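Local atomic coordinates of 4-oxalmesaconate hydratase (PDB entry 5CGZ), a protein that catalyses the hydration of the enol form of oxalomesaconate to 4-carboxy-4-hydroxy-2-oxoadipate in gallate degradation, and binds one zinc ion per subunit. Residues 15-20 with 111-116; 42-47 with 118-123; 158-163 with 193-198; 208-213 with 220-225. All coordinates share one frame; numbering follows the deposited sequence.

Contact 1: residues 15-20 with 111-116; sequences VWRAGG and LSHSLK
R17 meets H113, in the loop after strand 110-112, and A18, its neighbour on helix 13-27, meets L111 of that strand. The side chain of R17 runs from CB, which points toward 111-116, through CG, set beside the backbone N (chi1 -49°), and on in an extended line to CD; on its way it packs against F157. CD and NE come nearest H113, NE at 4.5 Å from its CE1. That approach is oblique and loose, at the limit of contact, with no bond. The polar work of the group goes elsewhere: NE forms a salt bridge with D13, a zinc ligand, NH1 bonds to Y199 OH and E158 O, and at the tip NH2 is hydrogen-bonded to a residue just beside the segments. H113 is likewise engaged outside, through NE2 to the backbone N of A9 and by stacking on H123.

One helix step on, A18 CB faces L111 CD1 at 4.1 Å, a small apolar touch with both CB atoms directed at the other segment. The helix is distorted here: A18 has phi -135°, and the bond from G19 N to V15 O is weak at 3.5 Å.

No hydrogen bond crosses the contact, and only 107 Å² is buried. The chemistry is therefore split, with a hydrophobic touch on the strand and, next to the zinc site, a buried guanidinium whose charge is probably balanced by D13; H113 lies near it without a bond.

Contact 2: residues 42-47 with 118-123; sequences RGESAK and PYNYDH. With ZN (zinc ion), chain C.
E44, N120 and H123 carry this contact, and a zinc ion joins two of them. E44 is deposited in two conformers, so the exact placement of its carboxylate is less certain; in the one described, its chain extends beyond CG and places OE2 2.0 Å from the zinc. OE1 stays 3.1 Å from the metal, so binding is through one oxygen. From the opposite direction H123 brings NE2 to 2.2 Å from the zinc, with its ring plane turned 73° from the carboxylate. The 3.5 Å between E44 OE2 and H123 NE2 reflects shared coordination, not a hydrogen bond. A water 2.5 Å from the zinc lies at the edge of the H123 ring, in its plane.

N120 ND2 lies 3.7 Å from E44 OE2, and N120 CG covers one face of the H123 ring, 3.6 Å above its centre. N120 OD1 accepts a weak capping bond from D122 N at the turn leading into helix 122-138. The second ring nitrogen, ND1, bonds to D117, a second-shell carboxylate that probably fixes the ring's rotation. H10 and D13 complete the protein ligands of a mononuclear zinc site, whose two histidines and D13 match the metal-binding positions expected for the MshB deacetylase family.

Contact 3: residues 158-163 with 193-198; sequences EPHQPE and EHLWEY
H160 and Y198 stack as an offset aromatic pair, their centroids 4.1 Å apart and their planes inclined by 26°. The overlap lies toward the rims: CE1 of H160 sits over one face of the phenol, 3.2 Å from Y198 CE1, while Y198 CZ lies over one face of the imidazole. The tyrosine also grips the histidine's backbone, since Y198 OH donates to H160 O at 2.6 Å. This bond meets the carbonyl at a C=O...donor angle of 152°. L195 adds a lesser apolar touch, its CD2 4.0 Å from H160 CE1.

Both aromatic side chains have CG anti to the backbone N (chi1 -166° for H160), which carries the Y198 ring out from helix 193-212 and swings the H160 ring over it. Farther out, H160 ND1 bonds to the hydroxyl of Y199, the next residue of that helix, and Y198 OH receives a second bond from Q209 NE2 of a neighbouring subunit. With a phenylalanine in place of Y198, the H160 carbonyl would probably be left without this donor and Q209 of the neighbouring subunit without this acceptor.

The phenol hydroxyl thus both gives and receives, so one group holds the 158-163 loop to the helix and extends the polar network across the subunit interface.

Contact 4: residues 208-213 with 220-225; sequences VQAKRN and RNIVYA. With GOL (glycerol), chain G.
A210 points its CB toward the returning chain, where it meets two apolar groups: I222 CG2 at 4.0 Å and A225 CB at 4.1 Å. I222 and A225 also direct their CB atoms at the helix, and in I222 the CG2 branch, anti to the backbone N, makes the touch. K211 works alongside. Its CG is anti to the backbone N (chi1 -179°), and bends at chi2 and chi4 curl the chain so that NZ donates to R220 O at 3.1 Å. The C=O...donor angle is 167°, nearly straight on. NZ also donates a hydrogen bond to a water 3.2 Å away, which in turn donates to I222 O. An alanine replacing K211 would probably leave R220 O without this donor and the water bridge to I222 broken.

At the helix end, Q209 O is gripped from opposite faces of its plane by N213 N and by N213 ND2, the latter at 2.7 Å. A glycerol, probably from the crystallisation liquor, bridges the two segments: its O1 donates to N213 O, and R220 NH1 donates to its O3 at 3.3 Å in the guanidinium plane.

The loop leading into strand 225-230, with A225 at the strand's start, folds back on the end of helix 193-212. A210 also rests on F172 of strand 171-174, and V235 of a neighbouring subunit packs on A210, R220 and I222.

From the N terminus, helix 13-27 is met again at strand 110-112, so contact 1 closes a loop of 90 residues. Contact 2 starts within that loop, at 42-47, and ends beyond it, at 118-123, so the two cross; H113 CB packs 3.3 Å from H123 O. Contacts 3 and 4 follow in series, with 29 and 6 residues between their segments, and share helix 193-212. Contact 3 joins the earlier pair through W16 packing on L195 and a probable hydrogen bond between Y119 OH and Q161 OE1. Contact 4 touches none of the others, its nearest atoms about 6 Å from contact 3 and about 17 Å from contact 2, and ties the helix end to strand 225-230.

Contact 1: residues 15-20 with 111-116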
# COMPACT_ATOMS: atom_id res chain seq x y z
N VAL A 15 19.67 22.12 -6.60
CA VAL A 15 21.01 22.08 -6.03
C VAL A 15 21.10 21.03 -4.92
O VAL A 15 21.97 20.17 -4.96
CB VAL A 15 21.44 23.47 -5.47
CG1 VAL A 15 22.81 23.39 -4.80
CG2 VAL A 15 21.47 24.50 -6.60
N TRP A 16 20.19 21.06 -3.95
CA TRP A 16 20.20 20.07 -2.87
C TRP A 16 20.01 18.65 -3.38
O TRP A 16 20.67 17.71 -2.91
CB TRP A 16 19.10 20.33 -1.84
CG TRP A 16 18.99 21.73 -1.30
CD1 TRP A 16 17.90 22.55 -1.38
CD2 TRP A 16 19.98 22.45 -0.55
NE1 TRP A 16 18.15 23.74 -0.74
CE2 TRP A 16 19.42 23.71 -0.23
CE3 TRP A 16 21.28 22.15 -0.12
CZ2 TRP A 16 20.12 24.67 0.50
CZ3 TRP A 16 21.97 23.11 0.60
CH2 TRP A 16 21.40 24.35 0.90
N ARG A 17 19.11 18.48 -4.34
CA ARG A 17 18.54 17.17 -4.66
C ARG A 17 19.04 16.56 -5.96
O ARG A 17 18.90 15.35 -6.16
CB ARG A 17 17.01 17.26 -4.72
CG ARG A 17 16.44 17.97 -3.52
CD ARG A 17 14.91 17.98 -3.43
NE ARG A 17 14.59 19.03 -2.47
CZ ARG A 17 14.79 18.92 -1.16
NH1 ARG A 17 15.24 17.78 -0.65
NH2 ARG A 17 14.52 19.95 -0.37
N ALA A 18 19.61 17.38 -6.84
CA ALA A 18 19.99 16.91 -8.17
C ALA A 18 21.38 17.36 -8.62
O ALA A 18 21.80 17.07 -9.74
CB ALA A 18 18.95 17.37 -9.20
N GLY A 19 22.10 18.08 -7.75
CA GLY A 19 23.39 18.64 -8.11
C GLY A 19 24.36 17.58 -8.62
O GLY A 19 25.01 17.76 -9.65
N GLY A 20 24.44 16.46 -7.91
CA GLY A 20 25.29 15.36 -8.32
C GLY A 20 24.90 14.81 -9.69
O GLY A 20 25.75 14.65 -10.56
N LEU A 111 14.38 14.69 -14.05
CA LEU A 111 14.40 14.62 -12.59
C LEU A 111 13.43 15.66 -12.02
O LEU A 111 13.43 16.81 -12.46
CB LEU A 111 15.81 14.87 -12.05
CG LEU A 111 16.96 14.09 -12.66
CD1 LEU A 111 18.24 14.37 -11.89
CD2 LEU A 111 16.64 12.61 -12.65
N SER A 112 12.60 15.26 -11.07
CA SER A 112 11.76 16.23 -10.37
C SER A 112 11.41 15.71 -8.97
O SER A 112 12.08 14.79 -8.48
CB SER A 112 10.49 16.54 -11.19
OG SER A 112 9.86 17.72 -10.72
N HIS A 113 10.39 16.28 -8.35
CA HIS A 113 10.07 16.00 -6.93
C HIS A 113 9.22 14.75 -6.72
O HIS A 113 8.61 14.24 -7.65
CB HIS A 113 9.33 17.19 -6.31
CG HIS A 113 10.11 18.47 -6.30
ND1 HIS A 113 10.83 18.90 -5.20
CD2 HIS A 113 10.28 19.43 -7.24
CE1 HIS A 113 11.41 20.05 -5.47
NE2 HIS A 113 11.09 20.40 -6.71
N SER A 114 9.16 14.28 -5.47
CA SER A 114 8.27 13.17 -5.13
C SER A 114 6.81 13.59 -5.32
O SER A 114 6.49 14.78 -5.23
CB SER A 114 8.50 12.72 -3.68
OG SER A 114 8.21 13.76 -2.75
N LEU A 115 5.93 12.63 -5.56
CA LEU A 115 4.52 12.93 -5.83
C LEU A 115 3.71 13.15 -4.56
O LEU A 115 2.58 13.59 -4.62
CB LEU A 115 3.89 11.82 -6.68
CG LEU A 115 3.98 12.11 -8.19
CD1 LEU A 115 3.20 11.12 -9.02
CD2 LEU A 115 3.50 13.53 -8.49
N LYS A 116 4.29 12.82 -3.41
CA LYS A 116 3.69 13.19 -2.14
C LYS A 116 4.70 13.97 -1.33
O LYS A 116 5.91 13.71 -1.39
CB LYS A 116 3.23 11.95 -1.36
CG LYS A 116 2.14 11.16 -2.06
CD LYS A 116 1.58 10.07 -1.16
CE LYS A 116 0.43 9.31 -1.82
NZ LYS A 116 -0.28 8.41 -0.85

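Contact 2: residues 42-47 with 118-123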
# COMPACT_ATOMS: atom_id res chain seq x y z
N ARG A 42 8.76 33.06 -1.29
CA ARG A 42 7.93 33.25 -0.11
C ARG A 42 8.15 32.20 0.99
O ARG A 42 8.10 32.52 2.18
CB ARG A 42 6.45 33.28 -0.51
CG ARG A 42 6.10 34.50 -1.36
CD ARG A 42 5.04 34.19 -2.41
NE ARG A 42 3.78 33.74 -1.82
CZ ARG A 42 2.82 34.55 -1.41
NH1 ARG A 42 2.98 35.87 -1.50
NH2 ARG A 42 1.70 34.06 -0.90
N GLY A 43 8.39 30.95 0.60
CA GLY A 43 8.48 29.88 1.58
C GLY A 43 9.83 29.22 1.80
O GLY A 43 9.97 28.38 2.69
N GLU A 44 10.82 29.57 0.99
CA GLU A 44 12.16 28.98 1.14
C GLU A 44 13.22 30.09 1.22
O GLU A 44 14.35 29.92 0.75
CB GLU A 44 12.47 28.02 -0.02
CG GLU A 44 11.50 26.82 -0.15
CD GLU A 44 11.97 25.75 -1.16
OE1 GLU A 44 12.91 26.02 -1.94
OE2 GLU A 44 11.41 24.63 -1.16
N SER A 45 12.86 31.21 1.83
CA SER A 45 13.77 32.36 1.90
C SER A 45 13.72 33.09 3.24
O SER A 45 13.78 34.32 3.28
CB SER A 45 13.44 33.34 0.77
OG SER A 45 13.62 32.73 -0.50
N ALA A 46 13.62 32.34 4.33
CA ALA A 46 13.43 32.91 5.66
C ALA A 46 14.53 33.90 6.06
O ALA A 46 14.24 34.97 6.61
CB ALA A 46 13.32 31.79 6.70
N LYS A 47 15.78 33.55 5.81
CA LYS A 47 16.90 34.41 6.15
C LYS A 47 16.74 35.80 5.55
O LYS A 47 16.93 36.81 6.23
CB LYS A 47 18.22 33.81 5.69
CG LYS A 47 18.74 32.68 6.57
CD LYS A 47 19.28 33.20 7.89
CE LYS A 47 20.32 32.24 8.47
NZ LYS A 47 19.75 30.91 8.79
N PRO A 118 4.01 15.99 2.46
CA PRO A 118 3.17 16.65 3.47
C PRO A 118 3.80 17.93 4.02
O PRO A 118 3.16 18.63 4.81
CB PRO A 118 3.02 15.58 4.57
CG PRO A 118 4.10 14.57 4.32
CD PRO A 118 4.44 14.63 2.86
N TYR A 119 5.02 18.25 3.60
CA TYR A 119 5.66 19.48 4.08
C TYR A 119 5.65 20.60 3.05
O TYR A 119 5.95 21.75 3.38
CB TYR A 119 7.09 19.17 4.54
CG TYR A 119 7.07 18.17 5.66
CD1 TYR A 119 6.89 18.58 6.98
CD2 TYR A 119 7.15 16.80 5.39
CE1 TYR A 119 6.83 17.65 8.02
CE2 TYR A 119 7.08 15.86 6.42
CZ TYR A 119 6.93 16.29 7.73
OH TYR A 119 6.87 15.35 8.75
N ASN A 120 5.27 20.29 1.81
CA ASN A 120 5.37 21.28 0.74
C ASN A 120 4.51 20.93 -0.46
O ASN A 120 4.89 20.08 -1.28
CB ASN A 120 6.83 21.41 0.31
CG ASN A 120 7.11 22.72 -0.37
OD1 ASN A 120 6.38 23.15 -1.28
ND2 ASN A 120 8.17 23.39 0.07
N TYR A 121 3.36 21.58 -0.58
CA TYR A 121 2.42 21.29 -1.67
C TYR A 121 2.99 21.65 -3.04
O TYR A 121 2.59 21.07 -4.05
CB TYR A 121 1.09 22.03 -1.42
CG TYR A 121 0.10 21.18 -0.64
CD1 TYR A 121 0.39 20.75 0.64
CD2 TYR A 121 -1.12 20.81 -1.20
CE1 TYR A 121 -0.50 19.96 1.35
CE2 TYR A 121 -2.02 20.03 -0.50
CZ TYR A 121 -1.71 19.61 0.78
OH TYR A 121 -2.60 18.82 1.47
N ASP A 122 3.91 22.60 -3.10
CA ASP A 122 4.49 23.00 -4.38
C ASP A 122 5.29 21.86 -5.04
O ASP A 122 5.40 21.78 -6.26
CB ASP A 122 5.41 24.21 -4.21
CG ASP A 122 4.68 25.47 -3.77
OD1 ASP A 122 3.43 25.47 -3.65
OD2 ASP A 122 5.37 26.48 -3.54
N HIS A 123 5.86 20.99 -4.22
CA HIS A 123 6.78 19.98 -4.76
C HIS A 123 6.08 18.97 -5.67
O HIS A 123 6.50 18.80 -6.81
CB HIS A 123 7.53 19.29 -3.62
CG HIS A 123 8.58 20.15 -3.00
ND1 HIS A 123 9.21 19.83 -1.81
CD2 HIS A 123 9.12 21.32 -3.41
CE1 HIS A 123 10.08 20.77 -1.52
NE2 HIS A 123 10.05 21.69 -2.47
ZN ZN C . 11.32 23.43 -2.71
O HOH W 1 12.69 23.04 -0.67

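Contact 3: residues 158-163 with 193-198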
# COMPACT_ATOMS: atom_id res chain seq x y z
N GLU A 158 15.45 12.98 -4.06
CA GLU A 158 15.15 12.74 -2.64
C GLU A 158 14.51 13.94 -1.94
O GLU A 158 15.07 15.03 -1.92
CB GLU A 158 16.42 12.34 -1.89
CG GLU A 158 16.14 12.03 -0.40
CD GLU A 158 17.26 11.24 0.27
OE1 GLU A 158 18.16 10.71 -0.43
OE2 GLU A 158 17.24 11.13 1.51
N PRO A 159 13.32 13.73 -1.34
CA PRO A 159 12.74 14.82 -0.54
C PRO A 159 13.40 14.92 0.83
O PRO A 159 14.13 14.01 1.25
CB PRO A 159 11.26 14.45 -0.44
CG PRO A 159 11.19 12.99 -0.72
CD PRO A 159 12.42 12.58 -1.47
N HIS A 160 13.15 16.03 1.52
CA HIS A 160 13.79 16.29 2.80
C HIS A 160 13.46 15.20 3.82
O HIS A 160 14.33 14.76 4.58
CB HIS A 160 13.36 17.66 3.33
CG HIS A 160 14.21 18.17 4.45
ND1 HIS A 160 15.54 18.51 4.28
CD2 HIS A 160 13.93 18.39 5.76
CE1 HIS A 160 16.03 18.93 5.43
NE2 HIS A 160 15.08 18.87 6.35
N GLN A 161 12.21 14.76 3.81
CA GLN A 161 11.77 13.69 4.72
C GLN A 161 11.20 12.52 3.92
O GLN A 161 9.98 12.41 3.71
CB GLN A 161 10.75 14.24 5.71
CG GLN A 161 11.40 15.27 6.63
CD GLN A 161 10.49 15.77 7.73
OE1 GLN A 161 10.14 15.04 8.66
NE2 GLN A 161 10.12 17.05 7.64
N PRO A 162 12.10 11.65 3.43
CA PRO A 162 11.72 10.65 2.43
C PRO A 162 10.61 9.70 2.90
O PRO A 162 9.66 9.49 2.15
CB PRO A 162 13.03 9.89 2.15
CG PRO A 162 13.98 10.28 3.24
CD PRO A 162 13.54 11.63 3.74
N GLU A 163 10.71 9.14 4.11
CA GLU A 163 9.68 8.20 4.56
C GLU A 163 8.32 8.88 4.72
O GLU A 163 7.31 8.27 4.40
CB GLU A 163 10.07 7.53 5.88
CG GLU A 163 11.32 6.67 5.81
CD GLU A 163 12.59 7.42 6.19
OE1 GLU A 163 12.56 8.67 6.31
OE2 GLU A 163 13.62 6.76 6.36
N GLU A 193 23.97 27.02 5.78
CA GLU A 193 24.96 26.05 6.23
C GLU A 193 24.39 24.78 6.87
O GLU A 193 24.96 23.70 6.71
CB GLU A 193 25.92 26.73 7.23
CG GLU A 193 26.91 27.71 6.60
CD GLU A 193 26.31 29.09 6.30
OE1 GLU A 193 25.08 29.28 6.45
OE2 GLU A 193 27.08 29.99 5.90
N HIS A 194 23.28 24.89 7.61
CA HIS A 194 22.66 23.71 8.21
C HIS A 194 22.19 22.75 7.14
O HIS A 194 22.30 21.53 7.30
CB HIS A 194 21.48 24.10 9.11
CG HIS A 194 21.89 24.67 10.43
ND1 HIS A 194 20.99 25.21 11.33
CD2 HIS A 194 23.12 24.79 11.00
CE1 HIS A 194 21.65 25.64 12.40
NE2 HIS A 194 22.93 25.40 12.22
N LEU A 195 21.66 23.29 6.04
CA LEU A 195 21.26 22.46 4.92
C LEU A 195 22.47 21.92 4.16
O LEU A 195 22.41 20.82 3.61
CB LEU A 195 20.33 23.22 3.98
CG LEU A 195 18.92 23.47 4.54
CD1 LEU A 195 18.03 24.07 3.46
CD2 LEU A 195 18.31 22.17 5.10
N TRP A 196 23.57 22.68 4.12
CA TRP A 196 24.81 22.17 3.52
C TRP A 196 25.18 20.87 4.20
O TRP A 196 25.50 19.88 3.56
CB TRP A 196 25.99 23.14 3.66
CG TRP A 196 25.81 24.52 3.11
CD1 TRP A 196 24.71 25.04 2.50
CD2 TRP A 196 26.79 25.56 3.12
NE1 TRP A 196 24.94 26.35 2.14
CE2 TRP A 196 26.21 26.69 2.51
CE3 TRP A 196 28.11 25.65 3.60
CZ2 TRP A 196 26.90 27.89 2.35
CZ3 TRP A 196 28.80 26.85 3.44
CH2 TRP A 196 28.19 27.95 2.83
N GLU A 197 25.13 20.91 5.53
CA GLU A 197 25.49 19.77 6.37
C GLU A 197 24.49 18.64 6.24
O GLU A 197 24.88 17.47 6.18
CB GLU A 197 25.60 20.20 7.83
CG GLU A 197 26.80 21.09 8.11
CD GLU A 197 26.57 22.07 9.25
OE1 GLU A 197 25.67 21.83 10.10
OE2 GLU A 197 27.29 23.09 9.31
N TYR A 198 23.21 18.97 6.19
CA TYR A 198 22.17 17.96 6.06
C TYR A 198 22.35 17.18 4.76
O TYR A 198 22.30 15.95 4.76
CB TYR A 198 20.79 18.62 6.10
CG TYR A 198 19.61 17.66 6.12
CD1 TYR A 198 19.03 17.22 4.93
CD2 TYR A 198 19.07 17.22 7.32
CE1 TYR A 198 17.92 16.35 4.95
CE2 TYR A 198 17.97 16.36 7.35
CZ TYR A 198 17.40 15.93 6.17
OH TYR A 198 16.31 15.07 6.21

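Contact 4: residues 208-213 with 220-225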
# COMPACT_ATOMS: atom_id res chain seq x y z
N VAL A 208 26.75 4.93 1.56
CA VAL A 208 26.92 3.67 2.29
C VAL A 208 25.89 2.65 1.83
O VAL A 208 26.21 1.48 1.63
CB VAL A 208 26.82 3.88 3.83
CG1 VAL A 208 26.69 2.53 4.55
CG2 VAL A 208 28.04 4.65 4.34
N GLN A 209 24.64 3.09 1.65
CA GLN A 209 23.57 2.17 1.24
C GLN A 209 23.79 1.66 -0.18
O GLN A 209 23.56 0.48 -0.45
CB GLN A 209 22.21 2.85 1.35
CG GLN A 209 21.86 3.28 2.79
CD GLN A 209 20.63 4.19 2.84
OE1 GLN A 209 19.93 4.36 1.85
NE2 GLN A 209 20.38 4.77 4.01
N ALA A 210 24.22 2.53 -1.09
CA ALA A 210 24.54 2.11 -2.45
C ALA A 210 25.67 1.07 -2.43
O ALA A 210 25.59 0.04 -3.11
CB ALA A 210 24.93 3.32 -3.30
N LYS A 211 26.70 1.34 -1.64
CA LYS A 211 27.81 0.40 -1.50
C LYS A 211 27.30 -0.95 -1.01
O LYS A 211 27.68 -2.01 -1.53
CB LYS A 211 28.88 0.94 -0.56
CG LYS A 211 30.08 -0.00 -0.39
CD LYS A 211 30.69 -0.32 -1.76
CE LYS A 211 31.87 -1.29 -1.66
NZ LYS A 211 32.98 -0.72 -0.86
N ARG A 212 26.40 -0.93 -0.02
CA ARG A 212 25.84 -2.17 0.50
C ARG A 212 25.14 -2.94 -0.62
O ARG A 212 25.18 -4.16 -0.67
CB ARG A 212 24.86 -1.89 1.65
CG ARG A 212 24.26 -3.14 2.32
CD ARG A 212 25.33 -3.99 3.00
NE ARG A 212 24.87 -4.60 4.25
CZ ARG A 212 24.22 -5.77 4.34
NH1 ARG A 212 23.95 -6.47 3.24
NH2 ARG A 212 23.85 -6.23 5.52
N ASN A 213 24.53 -2.21 -1.56
CA ASN A 213 23.77 -2.88 -2.60
C ASN A 213 24.60 -3.30 -3.81
O ASN A 213 24.05 -3.80 -4.78
CB ASN A 213 22.60 -2.00 -3.04
CG ASN A 213 21.45 -2.03 -2.05
OD1 ASN A 213 20.62 -2.95 -2.07
ND2 ASN A 213 21.39 -1.03 -1.17
N ARG A 220 34.64 -1.31 -5.25
CA ARG A 220 34.09 -0.05 -5.75
C ARG A 220 34.09 0.99 -4.63
O ARG A 220 33.77 0.69 -3.48
CB ARG A 220 32.68 -0.24 -6.32
CG ARG A 220 32.67 -1.12 -7.56
CD ARG A 220 31.26 -1.41 -8.06
NE ARG A 220 30.59 -0.20 -8.54
CZ ARG A 220 29.36 -0.19 -9.06
NH1 ARG A 220 28.66 -1.31 -9.17
NH2 ARG A 220 28.83 0.95 -9.48
N ASN A 221 34.47 2.21 -4.98
CA ASN A 221 34.69 3.27 -4.01
C ASN A 221 33.49 4.21 -3.98
O ASN A 221 33.56 5.33 -4.47
CB ASN A 221 35.98 4.03 -4.36
CG ASN A 221 36.27 5.15 -3.38
OD1 ASN A 221 36.11 4.99 -2.18
ND2 ASN A 221 36.71 6.30 -3.90
N ILE A 222 32.37 3.74 -3.43
CA ILE A 222 31.14 4.52 -3.50
C ILE A 222 30.96 5.28 -2.20
O ILE A 222 30.61 4.70 -1.17
CB ILE A 222 29.93 3.63 -3.79
CG1 ILE A 222 30.18 2.80 -5.06
CG2 ILE A 222 28.68 4.48 -3.94
CD1 ILE A 222 29.10 1.76 -5.37
N VAL A 223 31.22 6.58 -2.24
CA VAL A 223 31.26 7.40 -1.03
C VAL A 223 30.07 8.34 -0.95
O VAL A 223 29.51 8.55 0.12
CB VAL A 223 32.55 8.23 -0.96
CG1 VAL A 223 32.59 9.06 0.34
CG2 VAL A 223 33.78 7.31 -1.05
N TYR A 224 29.69 8.91 -2.10
CA TYR A 224 28.57 9.83 -2.19
C TYR A 224 27.58 9.33 -3.24
O TYR A 224 27.99 8.96 -4.34
CB TYR A 224 29.05 11.24 -2.58
CG TYR A 224 30.04 11.86 -1.61
CD1 TYR A 224 29.60 12.57 -0.49
CD2 TYR A 224 31.41 11.75 -1.82
CE1 TYR A 224 30.49 13.14 0.39
CE2 TYR A 224 32.32 12.32 -0.93
CZ TYR A 224 31.85 13.01 0.17
OH TYR A 224 32.75 13.58 1.04
N ALA A 225 26.30 9.31 -2.91
CA ALA A 225 25.29 8.87 -3.88
C ALA A 225 24.02 9.71 -3.77
O ALA A 225 23.76 10.31 -2.73
CB ALA A 225 24.96 7.38 -3.68
C1 GOL G . 24.15 -3.50 -7.90
O1 GOL G . 24.16 -4.79 -7.34
C2 GOL G . 23.75 -3.53 -9.37
O2 GOL G . 22.82 -2.49 -9.56
C3 GOL G . 24.95 -3.35 -10.31
O3 GOL G . 25.62 -2.12 -10.04
O HOH W 2 32.72 2.42 -0.61